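PDB 1E5D: Rubredoxin\:oxygen oxidoreductase from Desulfovibrio gigas, which catalyses the four-electron reduction of one oxygen molecule to two water molecules, using a diiron centre and flavin mononucleotide. Local coordinates for residues 191-194 with 195-199; 184-187 with 188-192. All coordinates share one frame; numbering follows the deposited sequence.

Interaction 1 (191-194 with 195-199); sequences REYY and ANIVN. With OXY (oxygen molecule), chain E.
Tyr-194 and Val-198 face each other in the last turns of helix 183-198, part of the metallo-beta-lactamase-fold domain, where the coil widens into a pi-type turn. The carbonyl of Tyr-194 gathers three amides there. Val-198 N comes at 3.0 Å from Tyr-194 O, and Asn-199 N, five residues on, supplies the bond that marks the wider turn. Ile-197 N also binds this oxygen, from above the carbonyl plane. One turn earlier, Ala-195 N gives a short, straight bond to Arg-191 O, 2.6 Å, while Tyr-193 O receives only weak bonds, from the backbone N of Asn-196 and of Ile-197.

Glu-192 O has a side-chain donor. With chi1 at -75°, the amide of Asn-196 swings back beside its own backbone N, and ND2 lies 3.1 Å from Glu-192 O, in the carbonyl plane and on a lone pair, at an N-H...O angle of 173°. The backbone N of Asn-196 adds a weak bond to the same oxygen. ND2 also binds Ser-295 O, while OD1 pairs with Tyr-328 OH, so both ends of this buried amide are engaged with helices of the flavodoxin region. Asn-199 ND2 is likewise held, by Leu-332 O and Gln-249 OE1.

The aromatic side chains meet aliphatic ones four residues on. Val-198 CB sits over a face of the Tyr-194 ring, 3.9 Å from its centroid; at the far end of the ring, Tyr-194 OH hydrogen-bonds with Thr-205 OG1. Tyr-193 and Ile-197 run side by side, CG2 of Ile-197 lying over the ring face, and both line the pocket that holds an oxygen molecule beside the diiron centre. Ile-197 touches a bound flavin mononucleotide as well. Tyr-193 OH gives a weak hydrogen bond to O1 of the oxygen molecule at 3.3 Å, and Ile-197 CD1 approaches its O2 to 3.6 Å.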
# COMPACT_ATOMS: atom_id res chain seq x y z
N ARG A 191 4.96 11.17 20.05
CA ARG A 191 5.84 10.22 19.38
C ARG A 191 5.24 9.87 18.02
O ARG A 191 5.96 9.84 17.02
CB ARG A 191 6.05 9.00 20.27
CG ARG A 191 6.50 7.72 19.60
CD ARG A 191 6.95 6.68 20.63
NE ARG A 191 8.41 6.62 20.69
CZ ARG A 191 9.13 6.89 21.77
NH1 ARG A 191 8.52 7.25 22.89
NH2 ARG A 191 10.45 6.81 21.72
N GLU A 192 3.93 9.64 17.99
CA GLU A 192 3.31 9.27 16.72
C GLU A 192 3.55 10.38 15.70
O GLU A 192 3.82 10.15 14.53
CB GLU A 192 1.81 9.02 16.87
CG GLU A 192 1.50 7.78 17.70
CD GLU A 192 0.02 7.43 17.67
OE1 GLU A 192 -0.76 8.31 17.25
OE2 GLU A 192 -0.33 6.29 18.07
N TYR A 193 3.45 11.60 16.21
CA TYR A 193 3.72 12.74 15.35
C TYR A 193 5.19 12.76 14.96
O TYR A 193 5.53 12.84 13.77
CB TYR A 193 3.31 14.05 16.04
CG TYR A 193 3.47 15.20 15.06
CD1 TYR A 193 2.48 15.44 14.12
CD2 TYR A 193 4.59 16.01 15.07
CE1 TYR A 193 2.62 16.48 13.21
CE2 TYR A 193 4.74 17.05 14.17
CZ TYR A 193 3.74 17.27 13.25
OH TYR A 193 3.87 18.30 12.34
N TYR A 194 6.10 12.68 15.93
CA TYR A 194 7.52 12.70 15.60
C TYR A 194 7.88 11.58 14.62
O TYR A 194 8.55 11.82 13.62
CB TYR A 194 8.41 12.55 16.85
CG TYR A 194 9.87 12.82 16.55
CD1 TYR A 194 10.37 14.12 16.63
CD2 TYR A 194 10.76 11.82 16.18
CE1 TYR A 194 11.69 14.39 16.35
CE2 TYR A 194 12.09 12.08 15.90
CZ TYR A 194 12.55 13.37 15.99
OH TYR A 194 13.87 13.66 15.71
N ALA A 195 7.47 10.37 14.96
CA ALA A 195 7.93 9.19 14.23
C ALA A 195 7.59 9.25 12.75
O ALA A 195 8.36 8.74 11.94
CB ALA A 195 7.36 7.92 14.85
N ASN A 196 6.45 9.87 12.42
CA ASN A 196 6.00 9.87 11.03
C ASN A 196 6.29 11.13 10.24
O ASN A 196 5.96 11.17 9.05
CB ASN A 196 4.49 9.59 11.00
CG ASN A 196 4.30 8.10 11.29
OD1 ASN A 196 4.47 7.28 10.39
ND2 ASN A 196 3.96 7.82 12.54
N ILE A 197 6.91 12.17 10.82
CA ILE A 197 7.29 13.28 9.96
C ILE A 197 8.65 13.89 10.27
O ILE A 197 9.35 14.32 9.35
CB ILE A 197 6.24 14.41 10.01
CG1 ILE A 197 6.65 15.63 9.19
CG2 ILE A 197 5.92 14.77 11.44
CD1 ILE A 197 5.61 16.04 8.16
N VAL A 198 9.06 13.94 11.53
CA VAL A 198 10.34 14.56 11.86
C VAL A 198 11.49 13.56 11.89
O VAL A 198 12.65 13.96 11.77
CB VAL A 198 10.29 15.28 13.22
CG1 VAL A 198 11.56 16.07 13.46
CG2 VAL A 198 9.08 16.20 13.29
N ASN A 199 11.21 12.27 12.06
CA ASN A 199 12.24 11.27 12.26
C ASN A 199 13.42 11.32 11.31
O ASN A 199 14.57 11.22 11.74
CB ASN A 199 11.63 9.86 12.15
CG ASN A 199 12.45 8.91 13.02
OD1 ASN A 199 12.26 8.87 14.23
ND2 ASN A 199 13.35 8.19 12.37
O1 OXY E . 2.52 18.92 9.41
O2 OXY E . 2.64 18.03 8.61

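Interaction 2 (184-187 with 188-192); sequences HTLE and RAMRE
Glu-187 presents its carboxylate obliquely to the guanidinium of Arg-191, the two planes turned 62° apart, with OE2 at 3.1 Å from NH1 in a salt bridge. A second guanidinium, that of Arg-188, has the carboxyl carbon of Glu-192 in its plane and at its edge. OE2 of Glu-192 sits against both NE and NH2 of Arg-188, NE being 2.5 Å from OE2; both hydrogen bonds are weak and bent, although the charge pairing is plain. On its NH1, Arg-188 forms another salt bridge with Glu-300 of helix 294-302.

For Glu-187 the fit comes from a chain bent at chi2 (-88°), which lets the side chain run alongside that of Arg-191 and point the same way. Its OE2 also accepts a hydrogen bond from Tyr-246 OH of helix 233-248, and Lys-242 adds a long, weak ion pair. With that surrounding, the carboxylate would probably stay ionised.

Both pairings use the four-residue spacing of a regular alpha-helix, here the first part of helix 183-198 in the lactamase-fold domain. Its backbone is orderly: Arg-188 N binds His-184 O, Ala-189 N binds Thr-185 O, and Arg-191 N reaches Glu-187 O at 3.0 Å.

On the buried side, Leu-186 and Met-190 are one turn apart and their chains slant across each other. CG of Leu-186 touches SD of Met-190 at 4.0 Å. Met-190 CG stands close to the carbonyl oxygen of Leu-186, 3.2 Å from it, before the chain bends at chi3. Phe-230 of strand 230-231 packs against both side chains, and Phe-238 of helix 233-248 against Met-190.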
# COMPACT_ATOMS: atom_id res chain seq x y z
N HIS A 184 0.19 9.96 29.23
CA HIS A 184 0.33 8.83 28.31
C HIS A 184 -0.35 9.15 26.99
O HIS A 184 0.13 8.84 25.90
CB HIS A 184 -0.24 7.55 28.93
CG HIS A 184 -1.66 7.68 29.37
ND1 HIS A 184 -2.01 8.05 30.65
CD2 HIS A 184 -2.82 7.49 28.70
CE1 HIS A 184 -3.33 8.08 30.74
NE2 HIS A 184 -3.85 7.74 29.58
N THR A 185 -1.50 9.82 27.09
CA THR A 185 -2.15 10.21 25.83
C THR A 185 -1.27 11.21 25.09
O THR A 185 -0.95 11.07 23.91
CB THR A 185 -3.54 10.82 26.07
OG1 THR A 185 -4.36 9.87 26.76
CG2 THR A 185 -4.22 11.10 24.74
N LEU A 186 -0.88 12.24 25.83
CA LEU A 186 -0.07 13.30 25.26
C LEU A 186 1.22 12.76 24.66
O LEU A 186 1.62 13.18 23.58
CB LEU A 186 0.24 14.36 26.32
CG LEU A 186 1.23 15.45 25.90
CD1 LEU A 186 0.74 16.12 24.63
CD2 LEU A 186 1.45 16.44 27.02
N GLU A 187 1.86 11.85 25.39
CA GLU A 187 3.16 11.35 24.96
C GLU A 187 3.04 10.48 23.71
O GLU A 187 3.84 10.62 22.78
CB GLU A 187 3.84 10.55 26.08
CG GLU A 187 5.35 10.46 25.92
CD GLU A 187 5.77 9.27 25.07
OE1 GLU A 187 5.06 8.24 25.20
OE2 GLU A 187 6.73 9.38 24.29
N ARG A 188 2.08 9.57 23.72
CA ARG A 188 1.91 8.67 22.57
C ARG A 188 1.70 9.48 21.31
O ARG A 188 2.25 9.20 20.25
CB ARG A 188 0.75 7.72 22.84
CG ARG A 188 0.39 6.81 21.68
CD ARG A 188 1.58 6.04 21.13
NE ARG A 188 1.36 5.57 19.77
CZ ARG A 188 1.49 4.33 19.32
NH1 ARG A 188 1.87 3.36 20.14
NH2 ARG A 188 1.25 4.06 18.05
N ALA A 189 0.89 10.53 21.40
CA ALA A 189 0.62 11.36 20.22
C ALA A 189 1.84 12.16 19.79
O ALA A 189 2.06 12.45 18.62
CB ALA A 189 -0.56 12.28 20.51
N MET A 190 2.67 12.53 20.77
CA MET A 190 3.87 13.27 20.37
C MET A 190 4.81 12.39 19.55
O MET A 190 5.36 12.81 18.54
CB MET A 190 4.60 13.77 21.61
CG MET A 190 3.90 14.95 22.27
SD MET A 190 4.71 15.28 23.86
CE MET A 190 6.33 15.73 23.24
N ARG A 191 4.96 11.17 20.05
CA ARG A 191 5.84 10.22 19.38
C ARG A 191 5.24 9.87 18.02
O ARG A 191 5.96 9.84 17.02
CB ARG A 191 6.05 9.00 20.27
CG ARG A 191 6.50 7.72 19.60
CD ARG A 191 6.95 6.68 20.63
NE ARG A 191 8.41 6.62 20.69
CZ ARG A 191 9.13 6.89 21.77
NH1 ARG A 191 8.52 7.25 22.89
NH2 ARG A 191 10.45 6.81 21.72
N GLU A 192 3.93 9.64 17.99
CA GLU A 192 3.31 9.27 16.72
C GLU A 192 3.55 10.38 15.70
O GLU A 192 3.82 10.15 14.53
CB GLU A 192 1.81 9.02 16.87
CG GLU A 192 1.50 7.78 17.70
CD GLU A 192 0.02 7.43 17.67
OE1 GLU A 192 -0.76 8.31 17.25
OE2 GLU A 192 -0.33 6.29 18.07

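Both contacts belong to the single helix 183-198 and to the lactamase-fold part of the chain, their centres about 10 Å apart. Interaction 2 comes first along the chain; interaction 1 takes over at Arg-191 and Glu-192, which the two share, and carries the helix to its C-terminal turns. The environment changes along the way. Around 184-192 the helix is partly buried and charged pairs mark its flank, with the side chain of Ala-189 about 14 Å from the diiron group, nearest atoms. Interaction 1 is buried, near the centre of the chain, and lines the oxygen pocket. Helices 233-248 and 294-302 touch both; the second belongs to the flavodoxin region, against which helix 183-198 thus packs.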